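Local coordinates for aeromonas extracellular serine protease (PDB 3WQB), which cleaves peptide bonds that follow two basic residues, one of them lysine, as a secreted calcium-binding serine protease of the furin subfamily, at residues A[145-150]-A[156-161]; A[211-216]-A[340-345]; A[230-235]-A[509-514]; A[347-352]-A[421-426]; A[491-496]-A[588-593]. The protein carries 1 engineered substitution. One frame throughout, in Å; residues are numbered along the deposited sequence.

Contact 1 (A[145-150]-A[156-161]); sequences NLLDDN and KDWLYA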
# COMPACT_ATOMS: atom_id res chain seq x y z
N ASN A 145 -10.90 -3.38 13.46
CA ASN A 145 -11.57 -4.05 12.34
C ASN A 145 -12.21 -3.10 11.33
O ASN A 145 -13.39 -3.25 10.98
CB ASN A 145 -12.57 -5.10 12.85
CG ASN A 145 -13.74 -4.50 13.61
OD1 ASN A 145 -13.66 -3.38 14.11
ND2 ASN A 145 -14.83 -5.25 13.72
N LEU A 146 -11.41 -2.15 10.85
CA LEU A 146 -11.87 -1.16 9.87
C LEU A 146 -12.48 -1.77 8.61
O LEU A 146 -13.33 -1.16 7.97
CB LEU A 146 -10.69 -0.25 9.47
CG LEU A 146 -10.58 1.07 10.24
CD1 LEU A 146 -11.70 2.03 9.81
CD2 LEU A 146 -10.57 0.89 11.76
N LEU A 147 -12.01 -2.97 8.24
CA LEU A 147 -12.40 -3.62 6.98
C LEU A 147 -13.48 -4.67 7.16
O LEU A 147 -13.80 -5.40 6.21
CB LEU A 147 -11.18 -4.23 6.29
CG LEU A 147 -9.94 -3.35 6.11
CD1 LEU A 147 -8.82 -4.14 5.45
CD2 LEU A 147 -10.25 -2.10 5.33
N ASP A 148 -14.06 -4.76 8.36
CA ASP A 148 -15.24 -5.63 8.56
C ASP A 148 -16.29 -5.25 7.52
O ASP A 148 -16.45 -4.07 7.19
CB ASP A 148 -15.80 -5.46 9.98
CG ASP A 148 -16.94 -6.42 10.28
OD1 ASP A 148 -18.09 -6.16 9.86
OD2 ASP A 148 -16.69 -7.43 10.96
N ASP A 149 -17.01 -6.25 7.00
CA ASP A 149 -18.05 -6.01 5.99
C ASP A 149 -19.06 -4.95 6.43
O ASP A 149 -19.61 -4.22 5.60
CB ASP A 149 -18.80 -7.31 5.63
CG ASP A 149 -17.95 -8.32 4.83
OD1 ASP A 149 -16.80 -8.01 4.45
OD2 ASP A 149 -18.46 -9.45 4.57
N ASN A 150 -19.31 -4.85 7.74
CA ASN A 150 -20.28 -3.89 8.27
C ASN A 150 -19.69 -2.58 8.76
O ASN A 150 -20.39 -1.75 9.32
CB ASN A 150 -21.11 -4.53 9.38
CG ASN A 150 -22.07 -5.57 8.86
OD1 ASN A 150 -22.39 -5.61 7.67
ND2 ASN A 150 -22.51 -6.45 9.75
N LYS A 156 -13.58 8.84 11.66
CA LYS A 156 -13.33 8.78 13.10
C LYS A 156 -12.65 7.45 13.47
O LYS A 156 -11.82 7.40 14.36
CB LYS A 156 -14.62 8.99 13.89
CG LYS A 156 -15.62 7.86 13.82
CD LYS A 156 -16.73 8.05 14.86
CE LYS A 156 -17.79 6.98 14.74
NZ LYS A 156 -18.98 7.25 15.60
N ASP A 157 -13.01 6.39 12.75
CA ASP A 157 -12.44 5.07 13.01
C ASP A 157 -11.03 4.91 12.43
O ASP A 157 -10.17 4.28 13.06
CB ASP A 157 -13.39 3.98 12.52
CG ASP A 157 -14.70 3.97 13.29
OD1 ASP A 157 -14.69 4.32 14.50
OD2 ASP A 157 -15.72 3.59 12.69
N TRP A 158 -10.78 5.49 11.25
CA TRP A 158 -9.41 5.52 10.72
C TRP A 158 -8.48 6.24 11.71
O TRP A 158 -7.41 5.73 12.04
CB TRP A 158 -9.33 6.19 9.34
CG TRP A 158 -9.95 5.40 8.22
CD1 TRP A 158 -11.02 5.78 7.46
CD2 TRP A 158 -9.54 4.12 7.73
NE1 TRP A 158 -11.29 4.82 6.51
CE2 TRP A 158 -10.41 3.78 6.66
CE3 TRP A 158 -8.52 3.22 8.08
CZ2 TRP A 158 -10.29 2.58 5.95
CZ3 TRP A 158 -8.41 2.02 7.38
CH2 TRP A 158 -9.29 1.72 6.32
N LEU A 159 -8.89 7.41 12.17
CA LEU A 159 -8.13 8.15 13.18
C LEU A 159 -7.88 7.30 14.43
O LEU A 159 -6.74 7.23 14.92
CB LEU A 159 -8.89 9.42 13.56
CG LEU A 159 -8.94 10.52 12.49
CD1 LEU A 159 -9.88 11.61 12.94
CD2 LEU A 159 -7.54 11.08 12.21
N TYR A 160 -8.92 6.64 14.92
CA TYR A 160 -8.83 5.85 16.13
C TYR A 160 -7.76 4.75 16.02
O TYR A 160 -7.01 4.49 16.96
CB TYR A 160 -10.19 5.24 16.51
CG TYR A 160 -10.22 4.77 17.95
CD1 TYR A 160 -9.74 3.50 18.31
CD2 TYR A 160 -10.69 5.61 18.96
CE1 TYR A 160 -9.73 3.09 19.63
CE2 TYR A 160 -10.70 5.19 20.27
CZ TYR A 160 -10.21 3.94 20.61
OH TYR A 160 -10.20 3.54 21.92
N ALA A 161 -7.71 4.12 14.85
CA ALA A 161 -6.86 2.96 14.61
C ALA A 161 -5.43 3.31 14.24
O ALA A 161 -4.52 2.51 14.47
CB ALA A 161 -7.46 2.11 13.51
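Leu146 lies over the ring of Trp158 and joins segment 145-150 to the helix at 156-161. Its CB already touches the six-membered ring, 3.8 Å from Trp158 CZ3. Leu146 CG follows at 3.7 Å from Trp158 CE3. At the tip the two methyls part. Leu146 CD1 sits over the middle of the six-membered ring, 3.7 Å from its centroid and only 13° off the ring normal, which makes a CH-pi contact. The same CD1 also meets Asp157 CB at 3.7 Å. Leu146 CD2 turns to the helix backbone, 3.7 Å from Asp157 O, and touches Ala161 CB at 3.8 Å. One leucine thus spans a full helical turn, from Asp157 to Ala161. Leu147 adds a lighter touch, with its CD2 4.1 Å from Trp158 CH2. Trp158 has its CG anti to the carbonyl carbon (chi1 -70°), which lets the indole reach back to the turn.

The turn itself is a type I beta turn from Asn145 to Asp148. Asp148, its last residue, starts an Asx turn, with OD1 accepting from Asn150 N. The backbone of Leu147 is hydrogen-bonded to Asp78, predicted to belong to the charge relay system, so this packing borders the probable catalytic site.

A chain of another protein packs on Leu147, Trp158 and Leu159. The loop joins strand 140-144 to helix 155-164. Leu146, Trp158 and Ala161 all pack on Val77 of strand 73-77. The ring of Trp158 also meets that of Tyr178 on strand 173-179. Leu159 packs on the neighbouring helix 191-205, while Trp158 and Ala161 rest on the parallel sheet.

Contact 2 (A[211-216]-A[340-345]); sequences AYIKAA and PSTSGA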
# COMPACT_ATOMS: atom_id res chain seq x y z
N ALA A 211 6.40 3.31 12.37
CA ALA A 211 6.51 2.94 10.97
C ALA A 211 5.17 2.47 10.41
O ALA A 211 4.62 1.46 10.87
CB ALA A 211 7.54 1.85 10.81
N TYR A 212 4.64 3.22 9.45
CA TYR A 212 3.46 2.80 8.69
C TYR A 212 3.90 1.91 7.54
O TYR A 212 4.78 2.29 6.77
CB TYR A 212 2.69 4.03 8.16
CG TYR A 212 2.06 4.81 9.28
CD1 TYR A 212 2.79 5.76 10.00
CD2 TYR A 212 0.73 4.58 9.64
CE1 TYR A 212 2.21 6.46 11.06
CE2 TYR A 212 0.14 5.26 10.69
CZ TYR A 212 0.89 6.21 11.40
OH TYR A 212 0.32 6.90 12.43
N ILE A 213 3.31 0.71 7.46
CA ILE A 213 3.62 -0.28 6.42
C ILE A 213 2.37 -0.50 5.60
O ILE A 213 1.26 -0.58 6.17
CB ILE A 213 4.09 -1.62 7.05
CG1 ILE A 213 5.03 -1.38 8.26
CG2 ILE A 213 4.70 -2.53 5.99
CD1 ILE A 213 6.35 -0.70 7.94
N LYS A 214 2.52 -0.59 4.28
CA LYS A 214 1.38 -0.47 3.39
C LYS A 214 1.47 -1.43 2.20
O LYS A 214 2.49 -1.48 1.50
CB LYS A 214 1.31 0.98 2.89
CG LYS A 214 0.15 1.31 1.96
CD LYS A 214 -1.20 1.12 2.64
CE LYS A 214 -2.31 1.80 1.86
NZ LYS A 214 -2.53 1.16 0.52
N ALA A 215 0.40 -2.20 1.97
CA ALA A 215 0.33 -3.12 0.83
C ALA A 215 0.31 -2.36 -0.49
O ALA A 215 -0.45 -1.39 -0.64
CB ALA A 215 -0.90 -3.98 0.96
N ALA A 216 1.12 -2.79 -1.45
CA ALA A 216 1.12 -2.16 -2.77
C ALA A 216 -0.15 -2.41 -3.58
O ALA A 216 -0.46 -1.64 -4.48
CB ALA A 216 2.31 -2.63 -3.57
N PRO A 340 2.65 -7.61 6.59
CA PRO A 340 3.05 -8.08 7.93
C PRO A 340 4.44 -8.70 7.96
O PRO A 340 5.09 -8.70 9.00
CB PRO A 340 1.97 -9.12 8.29
CG PRO A 340 1.39 -9.54 6.97
CD PRO A 340 1.40 -8.26 6.15
N SER A 341 4.90 -9.24 6.83
CA SER A 341 6.30 -9.68 6.75
C SER A 341 7.26 -8.53 7.04
O SER A 341 8.24 -8.69 7.76
CB SER A 341 6.59 -10.32 5.39
OG SER A 341 5.85 -11.52 5.25
N THR A 342 6.94 -7.36 6.50
CA THR A 342 7.71 -6.15 6.72
C THR A 342 7.49 -5.58 8.12
O THR A 342 8.44 -5.15 8.77
CB THR A 342 7.39 -5.11 5.62
OG1 THR A 342 7.63 -5.71 4.34
CG2 THR A 342 8.24 -3.86 5.76
N SER A 343 6.24 -5.59 8.60
CA SER A 343 5.92 -5.17 9.97
C SER A 343 6.72 -5.98 10.98
O SER A 343 7.29 -5.43 11.93
CB SER A 343 4.42 -5.30 10.25
OG SER A 343 3.70 -4.37 9.46
N GLY A 344 6.76 -7.29 10.79
CA GLY A 344 7.55 -8.18 11.64
C GLY A 344 9.03 -7.88 11.57
O GLY A 344 9.70 -7.79 12.60
N ALA A 345 9.56 -7.67 10.36
CA ALA A 345 10.97 -7.33 10.17
C ALA A 345 11.31 -6.03 10.90
O ALA A 345 12.33 -5.93 11.59
CB ALA A 345 11.30 -7.21 8.69
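Ile213 of strand 211-215 packs on Thr342 and Ser343 of helix 335-352. The apolar part involves Ile213 CG2, which lies 3.7 Å from Thr342 CB and 3.8 Å from Thr342 CG2. The two side chains meet at a slant, methyl against methyl. Thr342 can offer its carbon side because OG1 stands beside its own backbone N (chi1 -56°) and is hydrogen-bonded to Ala338 O, one turn earlier.

The mixed part pairs carbon with oxygen. Ser343 OG approaches the other branch of the isoleucine, 3.5 Å from Ile213 CG1 and 3.7 Å from Ile213 CB. These are van der Waals contacts. The polar need of this hydroxyl is met by Asn175 OD1 on strand 173-179.

Backbone bonds hold each side. Gly344 N bonds to Pro340 O within the helix. Ile213 is bonded through its backbone to Phe174 and Gln176 of the adjacent strand 173-179, which fixes it in the parallel sheet of the subtilisin domain.

The helix carries Ala336 near its start, an engineered residue at the predicted nucleophile position. All three touching residues are buried. The chemistry implies a helix-on-sheet contact held by shape and dispersion, with both hydroxyls bonded elsewhere and apolar carbon left for the isoleucine.

Contact 3 (A[230-235]-A[509-514]); sequences LNRTGN and SLVGQS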
# COMPACT_ATOMS: atom_id res chain seq x y z
N LEU A 230 -11.99 -6.25 -13.23
CA LEU A 230 -11.48 -5.79 -14.52
C LEU A 230 -10.10 -6.36 -14.80
O LEU A 230 -9.26 -6.42 -13.90
CB LEU A 230 -11.39 -4.26 -14.59
CG LEU A 230 -12.64 -3.42 -14.36
CD1 LEU A 230 -12.86 -3.19 -12.87
CD2 LEU A 230 -12.49 -2.08 -15.10
N ASN A 231 -9.87 -6.76 -16.04
CA ASN A 231 -8.54 -7.16 -16.50
C ASN A 231 -8.45 -6.91 -17.99
O ASN A 231 -9.46 -6.92 -18.69
CB ASN A 231 -8.28 -8.65 -16.20
CG ASN A 231 -9.13 -9.58 -17.05
OD1 ASN A 231 -10.31 -9.80 -16.77
ND2 ASN A 231 -8.53 -10.15 -18.09
N ARG A 232 -7.23 -6.67 -18.48
CA ARG A 232 -7.00 -6.49 -19.91
C ARG A 232 -7.08 -7.83 -20.60
O ARG A 232 -6.63 -8.85 -20.07
CB ARG A 232 -5.64 -5.84 -20.18
CG ARG A 232 -5.55 -4.44 -19.61
CD ARG A 232 -4.38 -3.65 -20.17
NE ARG A 232 -4.48 -2.24 -19.79
CZ ARG A 232 -5.29 -1.37 -20.39
NH1 ARG A 232 -6.04 -1.75 -21.41
NH2 ARG A 232 -5.34 -0.11 -19.99
N THR A 233 -7.68 -7.83 -21.78
CA THR A 233 -7.64 -8.99 -22.65
C THR A 233 -6.70 -8.64 -23.79
O THR A 233 -6.41 -7.47 -24.03
CB THR A 233 -9.04 -9.40 -23.14
OG1 THR A 233 -8.94 -10.56 -23.97
CG2 THR A 233 -9.71 -8.28 -23.92
N GLY A 234 -6.19 -9.65 -24.47
CA GLY A 234 -5.31 -9.42 -25.60
C GLY A 234 -3.87 -9.71 -25.27
O GLY A 234 -3.56 -10.32 -24.24
N ASN A 235 -2.98 -9.25 -26.15
CA ASN A 235 -1.57 -9.56 -26.05
C ASN A 235 -0.70 -8.31 -25.89
O ASN A 235 0.31 -8.15 -26.59
CB ASN A 235 -1.12 -10.39 -27.25
CG ASN A 235 -1.69 -11.80 -27.24
OD1 ASN A 235 -2.03 -12.35 -26.18
ND2 ASN A 235 -1.82 -12.39 -28.43
N SER A 509 -4.73 0.81 -15.04
CA SER A 509 -6.16 0.62 -14.84
C SER A 509 -7.00 1.89 -14.88
O SER A 509 -8.19 1.83 -14.55
CB SER A 509 -6.42 -0.16 -13.55
OG SER A 509 -6.14 0.64 -12.41
N LEU A 510 -6.42 3.02 -15.27
CA LEU A 510 -7.19 4.27 -15.39
C LEU A 510 -8.08 4.29 -16.63
O LEU A 510 -8.02 5.21 -17.44
CB LEU A 510 -6.28 5.50 -15.34
CG LEU A 510 -5.50 5.70 -14.04
CD1 LEU A 510 -4.57 6.90 -14.16
CD2 LEU A 510 -6.45 5.85 -12.86
N VAL A 511 -8.94 3.28 -16.72
CA VAL A 511 -9.82 3.09 -17.88
C VAL A 511 -11.21 3.72 -17.69
O VAL A 511 -12.12 3.49 -18.50
CB VAL A 511 -9.95 1.58 -18.22
CG1 VAL A 511 -8.59 0.98 -18.58
CG2 VAL A 511 -10.60 0.81 -17.05
N GLY A 512 -11.36 4.51 -16.63
CA GLY A 512 -12.64 5.09 -16.26
C GLY A 512 -13.27 6.01 -17.28
O GLY A 512 -14.49 6.17 -17.29
N GLN A 513 -12.46 6.61 -18.15
CA GLN A 513 -13.02 7.47 -19.20
C GLN A 513 -13.82 6.63 -20.19
O GLN A 513 -14.92 7.04 -20.61
CB GLN A 513 -11.93 8.25 -19.91
CG GLN A 513 -11.20 9.23 -19.01
CD GLN A 513 -9.88 9.68 -19.61
OE1 GLN A 513 -9.03 8.87 -19.97
NE2 GLN A 513 -9.71 10.99 -19.73
N SER A 514 -13.29 5.47 -20.55
CA SER A 514 -13.99 4.53 -21.42
C SER A 514 -15.21 3.93 -20.73
O SER A 514 -16.27 3.79 -21.35
CB SER A 514 -13.04 3.43 -21.90
OG SER A 514 -12.03 3.97 -22.73
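Arg232 starts with its CG anti to the carbonyl carbon (chi1 -63°) and then runs extended from CG to NE, which carries the guanidinium across to Val511. Val511 has CG1 anti to its own carbonyl carbon (chi1 -62°), and its two methyls take different partners. CG1 lies 3.7 Å from Arg232 NH2 and meets the guanidinium obliquely. CG2 touches Leu230 CD2 at 4.0 Å. In both pairs the side chains pass each other pointing in opposite directions.

The polar end of Arg232 is held by residues close by. NE bonds to Phe507 O and NH2 to Asn508 O, just before segment 509-514. NH1 forms a salt bridge with Glu576. Three nitrogens are therefore engaged, which should fix the rotation of the group beside the valine. Arg559 lies close to NH1, and the carboxylate of Glu576 probably offsets some of that like charge.

Val511 is the N-cap residue of helix 512-520 and also packs on Leu574 and Glu576 of strand 571-576. Strand 228-233 pairs with strand 559-565. A hairpin of the subtilisin domain thus joins a hairpin of the P-domain in one antiparallel sheet, and this contact belongs to the interface between the two domains of a furin-like protease.

Contact 4 (A[347-352]-A[421-426]); sequences ALLMSA and KALELA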
# COMPACT_ATOMS: atom_id res chain seq x y z
N ALA A 347 9.66 -4.79 13.44
CA ALA A 347 9.60 -5.03 14.88
C ALA A 347 10.88 -5.69 15.39
O ALA A 347 11.37 -5.37 16.48
CB ALA A 347 8.39 -5.88 15.23
N LEU A 348 11.46 -6.58 14.60
CA LEU A 348 12.74 -7.19 14.97
C LEU A 348 13.82 -6.12 15.11
O LEU A 348 14.52 -6.05 16.13
CB LEU A 348 13.17 -8.26 13.95
CG LEU A 348 12.29 -9.52 13.91
CD1 LEU A 348 12.81 -10.51 12.88
CD2 LEU A 348 12.21 -10.17 15.28
N LEU A 349 13.94 -5.27 14.10
CA LEU A 349 14.96 -4.24 14.13
C LEU A 349 14.75 -3.28 15.29
O LEU A 349 15.71 -2.93 15.98
CB LEU A 349 14.97 -3.47 12.81
CG LEU A 349 15.31 -4.27 11.56
CD1 LEU A 349 15.34 -3.35 10.38
CD2 LEU A 349 16.60 -5.04 11.68
N MET A 350 13.51 -2.85 15.49
CA MET A 350 13.20 -1.96 16.59
C MET A 350 13.52 -2.58 17.93
O MET A 350 13.99 -1.89 18.84
CB MET A 350 11.73 -1.54 16.54
CG MET A 350 11.39 -0.61 15.40
SD MET A 350 9.61 -0.33 15.37
CE MET A 350 9.53 1.02 14.20
N SER A 351 13.28 -3.88 18.08
CA SER A 351 13.56 -4.52 19.37
C SER A 351 15.06 -4.61 19.65
O SER A 351 15.47 -4.53 20.81
CB SER A 351 12.89 -5.89 19.48
OG SER A 351 13.50 -6.88 18.66
N ALA A 352 15.85 -4.77 18.59
CA ALA A 352 17.31 -4.87 18.70
C ALA A 352 17.96 -3.50 18.92
O ALA A 352 18.98 -3.40 19.61
CB ALA A 352 17.89 -5.51 17.45
N LYS A 421 21.19 -9.08 7.70
CA LYS A 421 22.11 -8.07 7.19
C LYS A 421 21.73 -6.68 7.70
O LYS A 421 22.61 -5.88 8.03
CB LYS A 421 22.19 -8.11 5.67
CG LYS A 421 23.31 -7.25 5.08
CD LYS A 421 23.44 -7.46 3.59
CE LYS A 421 24.47 -6.49 3.02
NZ LYS A 421 24.67 -6.71 1.57
N ALA A 422 20.43 -6.40 7.80
CA ALA A 422 19.99 -5.14 8.39
C ALA A 422 20.52 -5.00 9.81
O ALA A 422 20.97 -3.93 10.21
CB ALA A 422 18.47 -5.02 8.34
N LEU A 423 20.47 -6.10 10.57
CA LEU A 423 21.00 -6.10 11.94
C LEU A 423 22.52 -5.93 11.99
O LEU A 423 23.03 -5.28 12.89
CB LEU A 423 20.58 -7.36 12.69
CG LEU A 423 19.11 -7.42 13.08
CD1 LEU A 423 18.74 -8.84 13.47
CD2 LEU A 423 18.81 -6.45 14.21
N GLU A 424 23.23 -6.53 11.04
CA GLU A 424 24.67 -6.33 10.93
C GLU A 424 24.99 -4.85 10.70
O GLU A 424 25.88 -4.29 11.33
CB GLU A 424 25.24 -7.17 9.79
CG GLU A 424 26.74 -7.13 9.67
CD GLU A 424 27.23 -8.07 8.59
OE1 GLU A 424 27.18 -7.69 7.40
OE2 GLU A 424 27.66 -9.19 8.93
N LEU A 425 24.25 -4.21 9.81
CA LEU A 425 24.49 -2.81 9.51
C LEU A 425 24.08 -1.93 10.69
O LEU A 425 24.72 -0.91 10.97
CB LEU A 425 23.76 -2.38 8.24
CG LEU A 425 24.18 -2.97 6.89
CD1 LEU A 425 23.41 -2.31 5.76
CD2 LEU A 425 25.68 -2.80 6.66
N ALA A 426 23.03 -2.33 11.40
CA ALA A 426 22.49 -1.53 12.50
C ALA A 426 23.49 -1.34 13.64
O ALA A 426 23.49 -0.29 14.28
CB ALA A 426 21.20 -2.14 13.03
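Leu349 and Leu423 meet where helix 335-352 passes helix 419-426. This is the tight part. Leu349 CD2 lies 3.6 Å from Leu423 CD2 and 3.7 Å from Leu423 CG. The same Leu423 CD2 presses on Ala352 CB at 3.5 Å, closer than usual for two carbons. The methyl of Leu423 therefore sits between Leu349 and Ala352, residues almost one turn apart on the other helix. Leu349 also reaches Ala422, with its CD2 3.8 Å and its CD1 4.1 Å from Ala422 CB. Both leucines have CG anti to the carbonyl carbon (chi1 -62° for Leu349 and -72° for Leu423), and their ends reach inward from the flanks of the helices.

The looser side begins at Ala426, whose CB points to the partner helix but stays 5.6 Å from Leu349 CD2. Ala352 is partly exposed, so the tightest pair lies toward the more open end of the contact. Lys421 and Glu424 of helix 419-426 are exposed to solvent. Ser351 OG donates to Leu348 O, which also accepts from Ala352 N, and a further bond links this hydroxyl to Gly69 N.

Leu423 is backed by Trp61 and Ala62 of helix 60-64. Leu349 and Ala422 both touch helix 358-368. The axes of the two short segments come within 10.5 Å of each other. They run in the same general direction and cross at -27°. Leucines interleave with alanines between them, joining the long helix of the subtilisin fold to the last helix before the P-domain strands.

Contact 5 (A[491-496]-A[588-593]); sequences IELVSP and WSLRVL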
# COMPACT_ATOMS: atom_id res chain seq x y z
N ILE A 491 4.67 8.43 -17.74
CA ILE A 491 5.16 9.58 -16.97
C ILE A 491 6.46 9.21 -16.27
O ILE A 491 6.51 8.24 -15.51
CB ILE A 491 4.09 10.06 -15.96
CG1 ILE A 491 2.77 10.35 -16.68
CG2 ILE A 491 4.59 11.26 -15.14
CD1 ILE A 491 1.64 10.83 -15.75
N GLU A 492 7.50 9.98 -16.54
CA GLU A 492 8.85 9.69 -16.07
C GLU A 492 9.50 10.95 -15.49
O GLU A 492 9.20 12.06 -15.92
CB GLU A 492 9.68 9.15 -17.23
CG GLU A 492 10.96 8.41 -16.89
CD GLU A 492 11.49 7.53 -18.04
OE1 GLU A 492 12.58 6.94 -17.87
OE2 GLU A 492 10.82 7.41 -19.10
N LEU A 493 10.37 10.76 -14.51
CA LEU A 493 11.08 11.85 -13.86
C LEU A 493 12.58 11.64 -13.96
O LEU A 493 13.06 10.51 -13.79
CB LEU A 493 10.66 11.95 -12.39
CG LEU A 493 11.18 13.14 -11.58
CD1 LEU A 493 10.63 14.46 -12.11
CD2 LEU A 493 10.85 12.98 -10.10
N VAL A 494 13.32 12.71 -14.24
CA VAL A 494 14.77 12.66 -14.41
C VAL A 494 15.44 13.59 -13.39
O VAL A 494 15.05 14.76 -13.25
CB VAL A 494 15.20 13.07 -15.85
CG1 VAL A 494 16.68 12.81 -16.08
CG2 VAL A 494 14.37 12.35 -16.93
N SER A 495 16.42 13.07 -12.65
CA SER A 495 17.12 13.85 -11.63
C SER A 495 18.29 14.64 -12.23
O SER A 495 18.68 14.39 -13.38
CB SER A 495 17.63 12.92 -10.53
OG SER A 495 18.75 12.17 -10.97
N PRO A 496 18.87 15.57 -11.46
CA PRO A 496 20.05 16.30 -11.93
C PRO A 496 21.20 15.39 -12.38
O PRO A 496 21.95 15.75 -13.29
CB PRO A 496 20.46 17.15 -10.71
CG PRO A 496 19.17 17.37 -9.99
CD PRO A 496 18.38 16.09 -10.17
N TRP A 588 2.78 20.75 -13.13
CA TRP A 588 3.24 19.73 -12.21
C TRP A 588 3.93 20.41 -11.05
O TRP A 588 4.32 21.58 -11.15
CB TRP A 588 4.15 18.71 -12.90
CG TRP A 588 5.50 19.21 -13.33
CD1 TRP A 588 5.76 20.14 -14.29
CD2 TRP A 588 6.77 18.77 -12.82
NE1 TRP A 588 7.11 20.32 -14.41
CE2 TRP A 588 7.76 19.49 -13.52
CE3 TRP A 588 7.16 17.86 -11.83
CZ2 TRP A 588 9.12 19.30 -13.29
CZ3 TRP A 588 8.51 17.67 -11.60
CH2 TRP A 588 9.48 18.38 -12.33
N SER A 589 4.06 19.68 -9.95
CA SER A 589 4.74 20.17 -8.77
C SER A 589 5.70 19.11 -8.26
O SER A 589 5.44 17.92 -8.38
CB SER A 589 3.74 20.54 -7.68
OG SER A 589 2.87 21.57 -8.10
N LEU A 590 6.81 19.57 -7.70
CA LEU A 590 7.86 18.70 -7.19
C LEU A 590 8.14 18.98 -5.73
O LEU A 590 8.34 20.14 -5.34
CB LEU A 590 9.15 18.89 -8.01
CG LEU A 590 10.40 18.11 -7.58
CD1 LEU A 590 10.19 16.60 -7.71
CD2 LEU A 590 11.60 18.55 -8.39
N ARG A 591 8.17 17.92 -4.93
CA ARG A 591 8.60 18.02 -3.55
C ARG A 591 9.73 17.04 -3.28
O ARG A 591 9.59 15.83 -3.47
CB ARG A 591 7.45 17.78 -2.56
CG ARG A 591 7.89 18.04 -1.13
CD ARG A 591 6.73 18.08 -0.19
NE ARG A 591 6.96 19.13 0.80
CZ ARG A 591 6.13 19.43 1.79
NH1 ARG A 591 5.00 18.75 1.93
NH2 ARG A 591 6.44 20.41 2.63
N VAL A 592 10.87 17.58 -2.85
CA VAL A 592 11.98 16.74 -2.44
C VAL A 592 11.97 16.55 -0.92
O VAL A 592 11.90 17.52 -0.16
CB VAL A 592 13.32 17.34 -2.91
CG1 VAL A 592 14.47 16.43 -2.53
CG2 VAL A 592 13.33 17.54 -4.42
N LEU A 593 12.03 15.28 -0.48
CA LEU A 593 12.13 14.92 0.93
C LEU A 593 13.51 14.31 1.16
O LEU A 593 13.89 13.38 0.45
CB LEU A 593 11.04 13.92 1.30
CG LEU A 593 9.60 14.38 1.10
CD1 LEU A 593 9.09 14.03 -0.28
CD2 LEU A 593 8.73 13.74 2.17
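The core of the P-domain, a beta sandwich, holds this contact between two of its strands from different sheets. Leu493 of strand 489-494 reaches across to Trp588 and Leu590 of strand 583-595. The backbones stay well apart, with the CA atoms of Leu493 and Leu590 10.1 Å from each other, so side chains alone bridge the gap.

The two methyls of Leu493 divide the work. CD1 meets the far end of the indole, 3.9 Å from Trp588 CZ3 and 4.1 Å from Trp588 CH2. It comes to the ring obliquely, and the two side chains cross at about a right angle. CD2 goes to Leu590, but more loosely, at 4.4 Å from Leu590 CD1. Leu493 has its CG anti to the backbone N (chi1 -174°), which carries the branch toward strand 583-595. Trp588 takes the less common position with CG between its backbone N and carbonyl carbon (chi1 69°). This swings the six-membered ring along the strand toward the side where Leu590 also points.

All three residues are buried. The one polar atom of the indole, NE1, is hydrogen-bonded to Ser462 OG on strand 460-466, so the ring is tied to the sheet of Leu493 as well as packed against it.

Around the contact, Leu493 also rests on Val475 and Val477 of strand 471-482 and on Phe538 of a loop. Trp588 touches Leu549, and Leu590 touches Trp547, both on strand 545-553. On its own sheet Trp588 packs beside Ile443 of strand 436-444.

Overall arrangement
Contacts 1, 2 and 4 belong to the subtilisin part. Contact 5 lies in the P-domain, and contact 3 joins the two. Contacts 2 and 4 share helix 335-352 and touch through Ala211 CB and Met350 CE, 4.0 Å apart, with centres 15 Å apart. Contact 1 lies nearest the predicted charge relay system: the side chain of Leu147 is about 4 Å from that of Asp78 and about 5 Å from that of His115. In contact 2, Ile213 is about 10 Å from Ala336, side chain to side chain. In contact 3, the side chain of Arg232 is about 7 Å from that of Asp488, a calcium ligand, and about 11 Å from the ion. Contacts 3 and 4 are 42 Å apart between centres.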